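Local coordinates for protein UDP-N-Acetylenolpyruvylglucosamine Reductase (PDB 2GQU) that catalyses the NADPH-dependent reduction of UDP-N-acetylenolpyruvylglucosamine to UDP-N-acetylmuramate with FAD as probable cofactor, a step in building the bacterial cell wall, at residues G198-N203 with L260-E265; L128-V133 with R164-L169. One frame throughout, in Å; residues are numbered along the deposited sequence.

Interaction 1: residues G198-N203 with L260-E265; sequences GCAFKN and LELEWE. With EPU (uridine-diphosphate-2(N-acetylglucosaminyl) butyric acid), chain C.
Gly198 and Cys199 run their backbone past the indole of Trp264, with both carbonyls oblique to its ring. Cys199, the probable proton donor, gives its N-H to the carboxylate of the bound EPU, with Cys199 N 2.8 Å from EPU O1E. Cys199 SG lies 3.6 Å from EPU C3E. Ala200 grips the other segment through its carbonyl: Glu263 N is 2.6 Å from Ala200 O, tilted 29° from the carbonyl plane. Trp264 N adds a weak bond to this oxygen. Ala200 CB sits over the six-membered ring of Trp264 in a CH-pi contact, 3.7 Å from the centroid. The indole N-H is bonded to Ala197 O. With an alanine here instead of the indole, the Ala200 methyl is likely to lose its aromatic face and the Ala197 carbonyl its donor.

Phe201 and Leu262 form a single beta bridge. It joins two loops of the MurB C-terminal domain beside the active site. Glu263, next along, extends its chain from CG anti to the backbone N (chi1 171°), which puts Glu263 OE1 2.6 Å from EPU O2E. Its OE2 is in a salt bridge with Arg152, a probable active-site residue. The Phe201 ring turns the other way, into apolar packing. Leu260 CD1 lies over one face, and Leu262 CD2 approaches obliquely. Helices 209-215 and 244-257 also touch this ring.

Lys202 N binds Glu261 O at 2.9 Å, almost straight in line with the carbonyl bond. The Lys202 chain runs alongside Glu261, then bends at chi3 and chi4. This brings Lys202 NZ to Leu262 O at 3.0 Å. A water joins Lys202 O to Glu261 N. Asn203 ND2 reaches the EPU phosphate oxygen O1B.

Interaction 2: residues L128-V133 with R164-L169; sequences LEAVEV and RVRLKL
Ala130 and Arg166 form a hydrogen-bonded pair between antiparallel strands 130-133 and 164-167, whose axes come within 4.7 Å at 178°. Glu129 and Ala130 both face Arg166, a classic beta bulge that shifts the register by one residue. Arg166 O takes a bond from Glu129 N at 2.7 Å and a weaker one from Ala130 N. Arg166 N returns a bond to Ala130 O.

Val131 and Val165 share one side of the sheet. Leu128 bends its end back there, with Leu128 CD2 3.8 Å from Val165 CB. Helix 109-114 also packs on Val165. Ala130, Glu132, Arg164 and Arg166 point to the other side. Glu129 has CG anti to the carbonyl carbon (chi1 -72°), which sets Glu129 CG 3.6 Å from Lys168 CB. Its carboxylate is nearly coplanar with the Arg166 guanidinium, but the salt bridge is long, 4.0 Å from Glu129 OE2 to Arg166 NE. Arg166 also makes a cation-pi contact with Trp77 of strand 77-79.

Glu132 and Arg164 lie side by side in a salt bridge, though the modelled approach of Glu132 OE2 to Arg164 NH1 is doubtfully short. Glu132 OE1 pairs with Arg31, Arg164 NH2 with Glu68. Glu132 OE2 is also hydrogen-bonded to Thr163 OG1.

How the interactions relate
Both contacts are largely buried, yet they lie on opposite sides of the chain's centre. Their centres are about 26 Å apart and they do not touch. Interaction 1 joins two loops of the C-terminal domain, with one bridge and irregular backbone bonds. Cys199, Asn203 and Glu263 turn to the ligand, and Glu263 also to Arg152. Interaction 2 joins strands 128-135 and 161-171 of an antiparallel sheet, away from the annotated sites. There regular backbone bonds link the strands beyond the bulge, with valines and a leucine on one side and paired charges on the other. Lys202 and Glu261 in interaction 1, and Glu129 and Lys168 in interaction 2, sit at the more exposed margins. FAD touches interaction 1 directly.

Interaction 1: residues G198-N203 with L260-E265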
loop_
_atom_site.group_PDB
_atom_site.type_symbol
_atom_site.label_atom_id
_atom_site.label_comp_id
_atom_site.label_asym_id
_atom_site.label_seq_id
_atom_site.Cartn_x
_atom_site.Cartn_y
_atom_site.Cartn_z
ATOM N N GLY A 198 -6.683 5.249 -2.538
ATOM C CA GLY A 198 -7.685 4.314 -2.040
ATOM C C GLY A 198 -8.553 4.969 -0.987
ATOM O O GLY A 198 -8.839 6.169 -1.078
ATOM N N CYS A 199 -8.967 4.196 0.015
ATOM C CA CYS A 199 -9.798 4.739 1.085
ATOM C C CYS A 199 -9.001 5.668 1.983
ATOM O O CYS A 199 -7.997 5.259 2.555
ATOM C CB CYS A 199 -10.402 3.622 1.924
ATOM S SG CYS A 199 -11.813 2.880 1.135
ATOM N N ALA A 200 -9.446 6.918 2.099
ATOM C CA ALA A 200 -8.758 7.884 2.954
ATOM C C ALA A 200 -8.911 7.580 4.442
ATOM O O ALA A 200 -7.968 7.762 5.209
ATOM C CB ALA A 200 -9.246 9.305 2.653
ATOM N N PHE A 201 -10.102 7.137 4.837
ATOM C CA PHE A 201 -10.423 6.906 6.238
ATOM C C PHE A 201 -10.585 5.422 6.533
ATOM O O PHE A 201 -11.104 4.668 5.718
ATOM C CB PHE A 201 -11.681 7.687 6.652
ATOM C CG PHE A 201 -11.570 9.178 6.429
ATOM C CD1 PHE A 201 -12.125 9.780 5.301
ATOM C CD2 PHE A 201 -10.910 9.981 7.357
ATOM C CE1 PHE A 201 -11.997 11.156 5.097
ATOM C CE2 PHE A 201 -10.782 11.345 7.158
ATOM C CZ PHE A 201 -11.328 11.938 6.038
ATOM N N LYS A 202 -10.144 5.001 7.711
ATOM C CA LYS A 202 -10.446 3.639 8.140
ATOM C C LYS A 202 -11.933 3.514 8.476
ATOM O O LYS A 202 -12.554 4.483 8.883
ATOM C CB LYS A 202 -9.591 3.235 9.333
ATOM C CG LYS A 202 -9.380 4.305 10.378
ATOM C CD LYS A 202 -8.561 3.781 11.572
ATOM C CE LYS A 202 -7.304 3.022 11.161
ATOM N NZ LYS A 202 -6.207 3.930 10.718
ATOM N N ASN A 203 -12.504 2.321 8.300
ATOM C CA ASN A 203 -13.902 2.099 8.679
ATOM C C ASN A 203 -14.002 1.953 10.180
ATOM O O ASN A 203 -13.234 1.176 10.760
ATOM C CB ASN A 203 -14.447 0.802 8.073
ATOM C CG ASN A 203 -14.741 0.904 6.605
ATOM O OD1 ASN A 203 -14.987 1.996 6.066
ATOM N ND2 ASN A 203 -14.757 -0.249 5.936
ATOM N N LEU A 260 -13.909 10.471 12.025
ATOM C CA LEU A 260 -13.197 9.445 11.277
ATOM C C LEU A 260 -11.696 9.646 11.396
ATOM O O LEU A 260 -11.225 10.786 11.436
ATOM C CB LEU A 260 -13.613 9.488 9.801
ATOM C CG LEU A 260 -15.041 9.038 9.474
ATOM C CD1 LEU A 260 -15.373 9.333 8.015
ATOM C CD2 LEU A 260 -15.270 7.549 9.795
ATOM N N GLU A 261 -10.953 8.536 11.432
ATOM C CA GLU A 261 -9.488 8.580 11.459
ATOM C C GLU A 261 -8.939 8.186 10.086
ATOM O O GLU A 261 -9.507 7.323 9.406
ATOM C CB GLU A 261 -8.931 7.631 12.536
ATOM C CG GLU A 261 -9.240 8.010 14.008
ATOM C CD GLU A 261 -8.640 9.355 14.444
ATOM O OE1 GLU A 261 -7.467 9.646 14.106
ATOM O OE2 GLU A 261 -9.349 10.128 15.135
ATOM N N LEU A 262 -7.831 8.812 9.691
ATOM C CA LEU A 262 -7.179 8.491 8.422
ATOM C C LEU A 262 -6.665 7.055 8.344
ATOM O O LEU A 262 -6.085 6.550 9.308
ATOM C CB LEU A 262 -6.000 9.426 8.171
ATOM C CG LEU A 262 -6.287 10.796 7.569
ATOM C CD1 LEU A 262 -4.974 11.539 7.331
ATOM C CD2 LEU A 262 -7.065 10.659 6.270
ATOM N N GLU A 263 -6.862 6.414 7.194
ATOM C CA GLU A 263 -6.137 5.177 6.873
ATOM C C GLU A 263 -4.774 5.510 6.257
ATOM O O GLU A 263 -3.792 4.813 6.512
ATOM C CB GLU A 263 -6.933 4.236 5.946
ATOM C CG GLU A 263 -6.120 3.023 5.416
ATOM C CD GLU A 263 -6.960 2.020 4.627
ATOM O OE1 GLU A 263 -6.530 1.583 3.533
ATOM O OE2 GLU A 263 -8.039 1.641 5.118
ATOM N N TRP A 264 -4.726 6.579 5.458
ATOM C CA TRP A 264 -3.477 7.032 4.866
ATOM C C TRP A 264 -2.414 7.289 5.915
ATOM O O TRP A 264 -2.715 7.779 7.011
ATOM C CB TRP A 264 -3.663 8.358 4.164
ATOM C CG TRP A 264 -4.538 8.353 2.986
ATOM C CD1 TRP A 264 -4.871 7.301 2.178
ATOM C CD2 TRP A 264 -5.150 9.504 2.432
ATOM N NE1 TRP A 264 -5.687 7.741 1.151
ATOM C CE2 TRP A 264 -5.866 9.095 1.292
ATOM C CE3 TRP A 264 -5.169 10.854 2.803
ATOM C CZ2 TRP A 264 -6.590 9.991 0.509
ATOM C CZ3 TRP A 264 -5.892 11.734 2.038
ATOM C CH2 TRP A 264 -6.597 11.300 0.905
ATOM N N GLU A 265 -1.182 6.975 5.549
ATOM C CA GLU A 265 0.020 7.412 6.269
ATOM C C GLU A 265 0.395 8.778 5.712
ATOM O O GLU A 265 0.434 8.974 4.485
ATOM C CB GLU A 265 1.170 6.445 5.998
ATOM C CG GLU A 265 1.498 5.444 7.118
ATOM C CD GLU A 265 2.811 5.758 7.833
ATOM O OE1 GLU A 265 3.864 5.901 7.172
ATOM O OE2 GLU A 265 2.799 5.847 9.077
HETATM N N1U EPU C . -21.407 2.726 -0.585
HETATM C C2U EPU C . -22.230 3.874 -0.487
HETATM N N3U EPU C . -21.720 5.091 -0.690
HETATM C C4U EPU C . -20.407 5.286 -0.898
HETATM C C5U EPU C . -19.518 4.220 -0.928
HETATM C C6U EPU C . -20.005 2.938 -0.715
HETATM O O2U EPU C . -23.460 3.745 -0.321
HETATM O O4U EPU C . -19.982 6.442 -1.076
HETATM C C1D EPU C . -21.848 1.484 0.055
HETATM C C2D EPU C . -21.607 0.429 -1.014
HETATM O O2D EPU C . -22.670 0.403 -1.977
HETATM C C3D EPU C . -21.505 -0.849 -0.221
HETATM C C4D EPU C . -21.102 -0.403 1.182
HETATM O O4D EPU C . -21.178 1.029 1.229
HETATM O O3D EPU C . -22.798 -1.463 -0.201
HETATM C C5D EPU C . -19.672 -0.832 1.485
HETATM O O5D EPU C . -18.837 -0.270 0.472
HETATM P PA EPU C . -17.576 -1.091 -0.099
HETATM O O1A EPU C . -18.035 -2.460 -0.537
HETATM O O2A EPU C . -16.811 -0.224 -1.071
HETATM O O3A EPU C . -16.665 -1.300 1.221
HETATM P PB EPU C . -15.959 -0.170 2.144
HETATM O O1B EPU C . -16.187 -0.578 3.581
HETATM O O2B EPU C . -16.316 1.234 1.698
HETATM C C1 EPU C . -13.751 -1.562 2.292
HETATM C C2 EPU C . -12.253 -1.302 2.350
HETATM C C3 EPU C . -11.694 -1.195 0.945
HETATM C C4 EPU C . -11.916 -2.537 0.250
HETATM C C5 EPU C . -13.416 -2.867 0.211
HETATM C C6 EPU C . -13.671 -4.295 -0.271
HETATM C C7 EPU C . -11.641 -0.492 4.511
HETATM C C8 EPU C . -11.274 0.641 5.399
HETATM N N2 EPU C . -11.937 -0.186 3.235
HETATM O O1 EPU C . -14.413 -0.413 1.769
HETATM O O3 EPU C . -10.308 -0.961 1.094
HETATM O O4 EPU C . -11.380 -2.522 -1.074
HETATM O O5 EPU C . -14.010 -2.736 1.509
HETATM O O6 EPU C . -13.504 -5.208 0.832
HETATM O O7 EPU C . -11.660 -1.632 4.943
HETATM C C1E EPU C . -8.611 0.745 1.020
HETATM O O1E EPU C . -7.969 1.669 0.489
HETATM O O2E EPU C . -8.339 0.267 2.148
HETATM C C2E EPU C . -9.722 0.120 0.337
HETATM C C3E EPU C . -10.139 0.477 -0.877
HETATM O O HOH W 1 -11.356 2.358 4.529
HETATM O O HOH W 2 -12.397 6.112 11.347
#

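Interaction 2: residues L128-V133 with R164-L169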
loop_
_atom_site.group_PDB
_atom_site.type_symbol
_atom_site.label_atom_id
_atom_site.label_comp_id
_atom_site.label_asym_id
_atom_site.label_seq_id
_atom_site.Cartn_x
_atom_site.Cartn_y
_atom_site.Cartn_z
ATOM N N LEU A 128 0.684 -15.380 4.040
ATOM C CA LEU A 128 2.104 -15.473 4.372
ATOM C C LEU A 128 2.492 -16.754 5.100
ATOM O O LEU A 128 1.788 -17.183 6.026
ATOM C CB LEU A 128 2.506 -14.298 5.277
ATOM C CG LEU A 128 2.444 -12.896 4.657
ATOM C CD1 LEU A 128 2.715 -11.828 5.729
ATOM C CD2 LEU A 128 3.413 -12.746 3.487
ATOM N N GLU A 129 3.632 -17.320 4.698
ATOM C CA GLU A 129 4.301 -18.392 5.436
ATOM C C GLU A 129 5.513 -17.900 6.219
ATOM O O GLU A 129 5.791 -18.391 7.306
ATOM C CB GLU A 129 4.734 -19.511 4.486
ATOM C CG GLU A 129 3.549 -20.315 3.978
ATOM C CD GLU A 129 3.940 -21.524 3.150
ATOM O OE1 GLU A 129 3.081 -22.421 3.000
ATOM O OE2 GLU A 129 5.084 -21.580 2.637
ATOM N N ALA A 130 6.259 -16.946 5.655
ATOM C CA ALA A 130 7.461 -16.432 6.315
ATOM C C ALA A 130 7.738 -15.055 5.759
ATOM O O ALA A 130 7.370 -14.750 4.625
ATOM C CB ALA A 130 8.675 -17.342 6.075
ATOM N N VAL A 131 8.422 -14.234 6.541
ATOM C CA VAL A 131 8.726 -12.877 6.118
ATOM C C VAL A 131 10.167 -12.566 6.506
ATOM O O VAL A 131 10.526 -12.704 7.682
ATOM C CB VAL A 131 7.793 -11.843 6.805
ATOM C CG1 VAL A 131 8.109 -10.419 6.353
ATOM C CG2 VAL A 131 6.309 -12.160 6.554
ATOM N N GLU A 132 10.985 -12.152 5.535
ATOM C CA GLU A 132 12.342 -11.673 5.834
ATOM C C GLU A 132 12.245 -10.177 6.129
ATOM O O GLU A 132 11.664 -9.420 5.345
ATOM C CB GLU A 132 13.284 -11.926 4.655
ATOM C CG GLU A 132 14.710 -11.544 4.971
ATOM C CD GLU A 132 15.644 -11.795 3.818
ATOM O OE1 GLU A 132 16.351 -12.832 3.811
ATOM O OE2 GLU A 132 15.678 -10.945 2.915
ATOM N N VAL A 133 12.814 -9.753 7.262
ATOM C CA VAL A 133 12.782 -8.343 7.662
ATOM C C VAL A 133 14.194 -7.914 7.984
ATOM O O VAL A 133 14.878 -8.582 8.761
ATOM C CB VAL A 133 11.881 -8.089 8.918
ATOM C CG1 VAL A 133 11.882 -6.628 9.317
ATOM C CG2 VAL A 133 10.441 -8.537 8.667
ATOM N N ARG A 164 11.616 -9.787 1.614
ATOM C CA ARG A 164 11.180 -10.954 0.860
ATOM C C ARG A 164 10.150 -11.703 1.697
ATOM O O ARG A 164 10.179 -11.620 2.941
ATOM C CB ARG A 164 12.375 -11.888 0.577
ATOM C CG ARG A 164 13.051 -11.747 -0.753
ATOM C CD ARG A 164 14.457 -12.422 -0.714
ATOM N NE ARG A 164 15.471 -11.599 -1.363
ATOM C CZ ARG A 164 16.356 -10.859 -0.714
ATOM N NH1 ARG A 164 16.374 -10.863 0.596
ATOM N NH2 ARG A 164 17.240 -10.125 -1.379
ATOM N N VAL A 165 9.260 -12.435 1.030
ATOM C CA VAL A 165 8.269 -13.272 1.731
ATOM C C VAL A 165 8.165 -14.649 1.092
ATOM O O VAL A 165 8.575 -14.836 -0.055
ATOM C CB VAL A 165 6.842 -12.632 1.742
ATOM C CG1 VAL A 165 6.856 -11.219 2.378
ATOM C CG2 VAL A 165 6.244 -12.611 0.339
ATOM N N ARG A 166 7.636 -15.593 1.864
ATOM C CA ARG A 166 7.149 -16.863 1.343
ATOM C C ARG A 166 5.634 -16.844 1.460
ATOM O O ARG A 166 5.069 -16.549 2.519
ATOM C CB ARG A 166 7.701 -18.046 2.135
ATOM C CG ARG A 166 9.172 -18.253 2.047
ATOM C CD ARG A 166 9.469 -19.629 2.578
ATOM N NE ARG A 166 8.838 -20.616 1.702
ATOM C CZ ARG A 166 9.485 -21.360 0.804
ATOM N NH1 ARG A 166 10.801 -21.304 0.713
ATOM N NH2 ARG A 166 8.807 -22.198 0.027
ATOM N N LEU A 167 4.964 -17.156 0.362
ATOM C CA LEU A 167 3.514 -17.124 0.331
ATOM C C LEU A 167 2.906 -18.465 0.710
ATOM O O LEU A 167 3.507 -19.521 0.469
ATOM C CB LEU A 167 3.039 -16.693 -1.067
ATOM C CG LEU A 167 3.458 -15.292 -1.527
ATOM C CD1 LEU A 167 3.116 -15.070 -2.999
ATOM C CD2 LEU A 167 2.841 -14.193 -0.657
ATOM N N LYS A 168 1.697 -18.406 1.266
ATOM C CA LYS A 168 0.907 -19.581 1.620
ATOM C C LYS A 168 -0.128 -19.805 0.525
ATOM O O LYS A 168 -1.160 -19.140 0.504
ATOM C CB LYS A 168 0.222 -19.335 2.970
ATOM C CG LYS A 168 -0.479 -20.540 3.578
ATOM C CD LYS A 168 -0.911 -20.238 5.029
ATOM C CE LYS A 168 -2.338 -19.718 5.120
ATOM N NZ LYS A 168 -2.600 -18.906 6.365
ATOM N N LEU A 169 0.171 -20.714 -0.401
ATOM C CA LEU A 169 -0.710 -20.982 -1.531
ATOM C C LEU A 169 -1.050 -22.455 -1.643
ATOM O O LEU A 169 -0.312 -23.315 -1.140
ATOM C CB LEU A 169 -0.074 -20.491 -2.837
ATOM C CG LEU A 169 0.452 -19.053 -2.846
ATOM C CD1 LEU A 169 1.211 -18.812 -4.133
ATOM C CD2 LEU A 169 -0.696 -18.071 -2.721
HETATM O O HOH W 3 0.371 -18.534 8.093
HETATM O O HOH W 4 0.528 -23.921 1.423
#